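Local coordinates for hypothetical protein SPy1581 (Streptococcus pyogenes, PDB 1YHF) that is of unknown function but belongs to the cupin superfamily, its single chain folding into the two antiparallel beta sheets of a cupin-type barrel, at residues V15-L18 / T19-V22; M23-D27 / Q28-R32. All blocks are in the same frame, centred on the assembly; numbering follows the deposited sequence.

Contact 1: V15-L18 / T19-V22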
loop_
_atom_site.group_PDB
_atom_site.type_symbol
_atom_site.label_atom_id
_atom_site.label_comp_id
_atom_site.label_asym_id
_atom_site.label_seq_id
_atom_site.Cartn_x
_atom_site.Cartn_y
_atom_site.Cartn_z
ATOM N N VAL A 15 -18.944 2.164 -9.226
ATOM C CA VAL A 15 -17.797 1.566 -9.927
ATOM C C VAL A 15 -16.652 2.590 -9.977
ATOM O O VAL A 15 -16.822 3.713 -10.476
ATOM C CB VAL A 15 -18.125 1.063 -11.354
ATOM C CG1 VAL A 15 -16.876 0.454 -11.981
ATOM C CG2 VAL A 15 -19.252 0.024 -11.346
ATOM N N LEU A 16 -15.501 2.182 -9.450
ATOM C CA LEU A 16 -14.346 3.064 -9.272
ATOM C C LEU A 16 -13.114 2.441 -9.917
ATOM O O LEU A 16 -13.083 1.233 -10.193
ATOM C CB LEU A 16 -14.044 3.275 -7.784
ATOM C CG LEU A 16 -15.161 3.706 -6.836
ATOM C CD1 LEU A 16 -14.746 3.468 -5.409
ATOM C CD2 LEU A 16 -15.513 5.157 -7.077
ATOM N N ASP A 17 -12.126 3.296 -10.163
ATOM C CA ASP A 17 -10.787 2.893 -10.551
ATOM C C ASP A 17 -9.869 3.395 -9.443
ATOM O O ASP A 17 -9.706 4.612 -9.279
ATOM C CB ASP A 17 -10.450 3.540 -11.891
ATOM C CG ASP A 17 -9.035 3.274 -12.345
ATOM O OD1 ASP A 17 -8.205 2.708 -11.590
ATOM O OD2 ASP A 17 -8.754 3.652 -13.493
ATOM N N LEU A 18 -9.284 2.470 -8.675
ATOM C CA LEU A 18 -8.422 2.858 -7.548
ATOM C C LEU A 18 -7.248 3.769 -7.932
ATOM O O LEU A 18 -6.830 4.592 -7.132
ATOM C CB LEU A 18 -7.928 1.635 -6.747
ATOM C CG LEU A 18 -8.947 0.777 -5.979
ATOM C CD1 LEU A 18 -8.241 -0.434 -5.372
ATOM C CD2 LEU A 18 -9.700 1.554 -4.864
ATOM N N THR A 19 -6.719 3.613 -9.146
ATOM C CA THR A 19 -5.639 4.495 -9.635
ATOM C C THR A 19 -6.131 5.925 -9.894
ATOM O O THR A 19 -5.320 6.838 -10.083
ATOM C CB THR A 19 -4.921 3.958 -10.921
ATOM O OG1 THR A 19 -5.824 3.968 -12.039
ATOM C CG2 THR A 19 -4.388 2.564 -10.700
ATOM N N GLN A 20 -7.449 6.114 -9.918
ATOM C CA GLN A 20 -8.007 7.464 -9.984
ATOM C C GLN A 20 -8.348 8.008 -8.605
ATOM O O GLN A 20 -8.532 9.208 -8.458
ATOM C CB GLN A 20 -9.250 7.548 -10.893
ATOM C CG GLN A 20 -9.057 7.040 -12.319
ATOM C CD GLN A 20 -7.861 7.646 -13.047
ATOM O OE1 GLN A 20 -7.848 8.846 -13.356
ATOM N NE2 GLN A 20 -6.852 6.805 -13.350
ATOM N N GLU A 21 -8.434 7.130 -7.609
ATOM C CA GLU A 21 -8.791 7.528 -6.253
ATOM C C GLU A 21 -7.601 8.137 -5.525
ATOM O O GLU A 21 -7.788 8.893 -4.573
ATOM C CB GLU A 21 -9.339 6.343 -5.439
ATOM C CG GLU A 21 -10.677 5.775 -5.929
ATOM C CD GLU A 21 -11.845 6.727 -5.752
ATOM O OE1 GLU A 21 -12.115 7.170 -4.612
ATOM O OE2 GLU A 21 -12.515 7.021 -6.767
ATOM N N VAL A 22 -6.386 7.778 -5.951
ATOM C CA VAL A 22 -5.151 8.314 -5.375
ATOM C C VAL A 22 -4.182 8.681 -6.501
ATOM O O VAL A 22 -3.422 7.840 -6.995
ATOM C CB VAL A 22 -4.494 7.349 -4.328
ATOM C CG1 VAL A 22 -3.394 8.057 -3.586
ATOM C CG2 VAL A 22 -5.508 6.909 -3.295
#

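Contact 2: M23-D27 / Q28-R32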
loop_
_atom_site.group_PDB
_atom_site.type_symbol
_atom_site.label_atom_id
_atom_site.label_comp_id
_atom_site.label_asym_id
_atom_site.label_seq_id
_atom_site.Cartn_x
_atom_site.Cartn_y
_atom_site.Cartn_z
HETATM N N MSE A 23 -4.251 9.945 -6.923
HETATM C CA MSE A 23 -3.454 10.434 -8.035
HETATM C C MSE A 23 -1.969 10.523 -7.669
HETATM O O MSE A 23 -1.616 10.648 -6.497
HETATM C CB MSE A 23 -4.004 11.786 -8.515
HETATM C CG MSE A 23 -5.505 11.710 -8.908
HETATM SE SE MSE A 23 -5.749 10.671 -10.555
HETATM C CE MSE A 23 -5.309 12.115 -11.772
ATOM N N ILE A 24 -1.100 10.400 -8.667
ATOM C CA ILE A 24 0.337 10.574 -8.450
ATOM C C ILE A 24 0.620 12.076 -8.436
ATOM O O ILE A 24 0.232 12.780 -9.369
ATOM C CB ILE A 24 1.172 9.874 -9.554
ATOM C CG1 ILE A 24 1.043 8.350 -9.441
ATOM C CG2 ILE A 24 2.625 10.315 -9.469
ATOM C CD1 ILE A 24 1.378 7.576 -10.707
ATOM N N GLU A 25 1.260 12.586 -7.386
ATOM C CA GLU A 25 1.551 14.028 -7.351
ATOM C C GLU A 25 3.044 14.289 -7.271
ATOM O O GLU A 25 3.757 13.605 -6.524
ATOM C CB GLU A 25 0.838 14.744 -6.189
ATOM C CG GLU A 25 -0.687 14.515 -6.072
ATOM C CD GLU A 25 -1.497 15.187 -7.179
ATOM O OE1 GLU A 25 -0.970 16.107 -7.843
ATOM O OE2 GLU A 25 -2.658 14.770 -7.394
ATOM N N GLN A 26 3.499 15.301 -8.015
ATOM C CA GLN A 26 4.918 15.640 -8.135
ATOM C C GLN A 26 5.577 15.718 -6.766
ATOM O O GLN A 26 5.107 16.454 -5.886
ATOM C CB GLN A 26 5.129 16.969 -8.901
ATOM C CG GLN A 26 4.706 16.945 -10.386
ATOM C CD GLN A 26 5.224 18.158 -11.187
ATOM O OE1 GLN A 26 6.375 18.615 -11.001
ATOM N NE2 GLN A 26 4.379 18.671 -12.101
ATOM N N ASP A 27 6.640 14.930 -6.603
ATOM C CA ASP A 27 7.486 14.895 -5.392
ATOM C C ASP A 27 6.770 14.601 -4.057
ATOM O O ASP A 27 7.238 15.008 -2.982
ATOM C CB ASP A 27 8.303 16.187 -5.286
ATOM C CG ASP A 27 9.206 16.387 -6.475
ATOM O OD1 ASP A 27 9.688 15.372 -7.020
ATOM O OD2 ASP A 27 9.407 17.553 -6.872
ATOM N N GLN A 28 5.653 13.878 -4.141
ATOM C CA GLN A 28 4.783 13.652 -2.997
ATOM C C GLN A 28 4.303 12.223 -2.920
ATOM O O GLN A 28 4.457 11.445 -3.870
ATOM C CB GLN A 28 3.559 14.580 -3.056
ATOM C CG GLN A 28 3.890 16.019 -2.706
ATOM C CD GLN A 28 2.800 16.972 -3.127
ATOM O OE1 GLN A 28 1.957 17.364 -2.316
ATOM N NE2 GLN A 28 2.801 17.345 -4.399
HETATM N N MSE A 29 3.733 11.908 -1.762
HETATM C CA MSE A 29 3.125 10.626 -1.463
HETATM C C MSE A 29 1.734 10.937 -0.954
HETATM O O MSE A 29 1.546 11.851 -0.145
HETATM C CB MSE A 29 3.919 9.882 -0.396
HETATM C CG MSE A 29 3.300 8.534 -0.046
HETATM SE SE MSE A 29 4.392 7.432 1.137
HETATM C CE MSE A 29 4.071 8.423 2.815
ATOM N N LEU A 30 0.763 10.173 -1.451
ATOM C CA LEU A 30 -0.641 10.358 -1.114
ATOM C C LEU A 30 -1.217 9.052 -0.651
ATOM O O LEU A 30 -0.831 7.977 -1.121
ATOM C CB LEU A 30 -1.462 10.807 -2.331
ATOM C CG LEU A 30 -1.588 12.252 -2.752
ATOM C CD1 LEU A 30 -0.334 12.732 -3.474
ATOM C CD2 LEU A 30 -2.829 12.445 -3.653
ATOM N N SER A 31 -2.167 9.153 0.268
ATOM C CA SER A 31 -2.824 7.983 0.748
ATOM C C SER A 31 -4.282 8.212 0.993
ATOM O O SER A 31 -4.713 9.316 1.357
ATOM C CB SER A 31 -2.089 7.390 1.981
ATOM O OG SER A 31 -2.225 8.184 3.142
ATOM N N ARG A 32 -5.038 7.150 0.746
ATOM C CA ARG A 32 -6.421 7.088 1.069
ATOM C C ARG A 32 -6.562 5.885 1.967
ATOM O O ARG A 32 -6.382 4.740 1.522
ATOM C CB ARG A 32 -7.236 6.916 -0.209
ATOM C CG ARG A 32 -8.707 7.122 -0.007
ATOM C CD ARG A 32 -9.428 6.969 -1.334
ATOM N NE ARG A 32 -9.222 8.104 -2.248
ATOM C CZ ARG A 32 -10.078 9.108 -2.425
ATOM N NH1 ARG A 32 -11.214 9.196 -1.708
ATOM N NH2 ARG A 32 -9.787 10.041 -3.326
HETATM O O HOH W 1 2.070 10.665 -5.522
#

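Contact 1: V15-L18 / T19-V22
Asp17 and Thr19 meet at the N-terminus of the short helix 18-21, where Asp17 is the N-cap. Its OD1 takes two hydrogen bonds, from Thr19 N at 3.0 Å and from Thr19 OG1 at 2.7 Å. Both donors lie on the same face of the carboxylate, the amide 44° out of its plane, so neither follows the in-plane direction of the oxygen. Two torsions explain the pairing: Asp17 CG stands opposite its own backbone nitrogen (chi1 176°), which brings OD1 to the amide and hydroxyl of Thr19, while Thr19 OG1 sits between its N and its carbonyl carbon (chi1 67°) and faces it.

The amide of Gln20 adds to this cluster, NE2 giving a 3.3 Å hydrogen bond to Thr19 OG1, with the Gln20 chain bent about its CB-CG bond.

Main-chain bonds make the turn itself. Gln20 N binds Asp17 O at 2.8 Å and Glu21 N binds Leu18 O at 3.0 Å, both three residues back, whereas Glu21 N to Asp17 O and Val22 N to Leu18 O are weak.

Outside the hydrogen bonds, the methyl CD2 of Leu16 comes within 3.5 Å of the carboxylate oxygen OE2 of Glu21, the two side chains crossing at about a right angle. The turn thus rests mainly on its two bonds to the third residue back, and the anionic cap probably interacts favourably with its N-terminal amides.

Contact 2: M23-D27 / Q28-R32
Gln28 N donates to Glu25 O at 3.1 Å and closes a type II beta turn over Glu25-Gln28, in which Gln26 and Asp27 are the central residues and Asp27 has positive phi (56°). The turn leads directly into strand 29-37, an outermost strand of the five-stranded antiparallel sheet of this cupin fold. A water bridges the chain just outside the turn bond, accepting from Glu25 N at 2.8 Å and donating to Gln28 O at 3.0 Å; it thus joins two backbone groups that do not bond each other directly.

Neighbouring residues tie the turn and the start of the strand to the chain alongside: Asp27 N donates to Asp48 OD2, and Gln28 and Leu30 share backbone hydrogen bonds with Asp48 and Ser46, respectively.

Among the side chains, Leu30 points back at the incoming chain. Its CD2 lies 3.6 Å from Met23 O, an oxygen that is hydrogen-bonded to Ser46 OG. The Leu30 side chain also lies against the aliphatic part of Glu25, though its exact placement there is doubtful. Glu25 is bent about its CB-CG bond, and its carboxylate leads away from the strand.

Gln28 reaches back across the turn with its chain extended beyond CG, passing NE2 within 3.7 Å of Glu25 CB. NE2 donates a nearly straight bond, 167° at the hydrogen, to Gln26 O, which lies 2.9 Å away and only 6° from the amide plane.

In the fold
Contacts 1 and 2 follow one another along the chain, their centres about 13 Å apart, and both lie at the surface; among their touching residues Val22 alone is buried. Contact 1, which shapes helix 18-21, adds a side-chain carboxylate cap to its backbone bonds, whereas contact 2, which turns the chain into strand 29-37, adds a side-chain amide and a bridging water. The two meet directly: Glu21 O lies 2.6 Å from Arg32 NH2, a probable hydrogen bond, and Val22 CG2 packs on Arg32 CB at 3.5 Å. Gln105 bonds Val22 O, just after the helix, and more weakly Thr19 O within it; the turn bonds Asp48, and flanking residues bond Ser46 of strand 40-47.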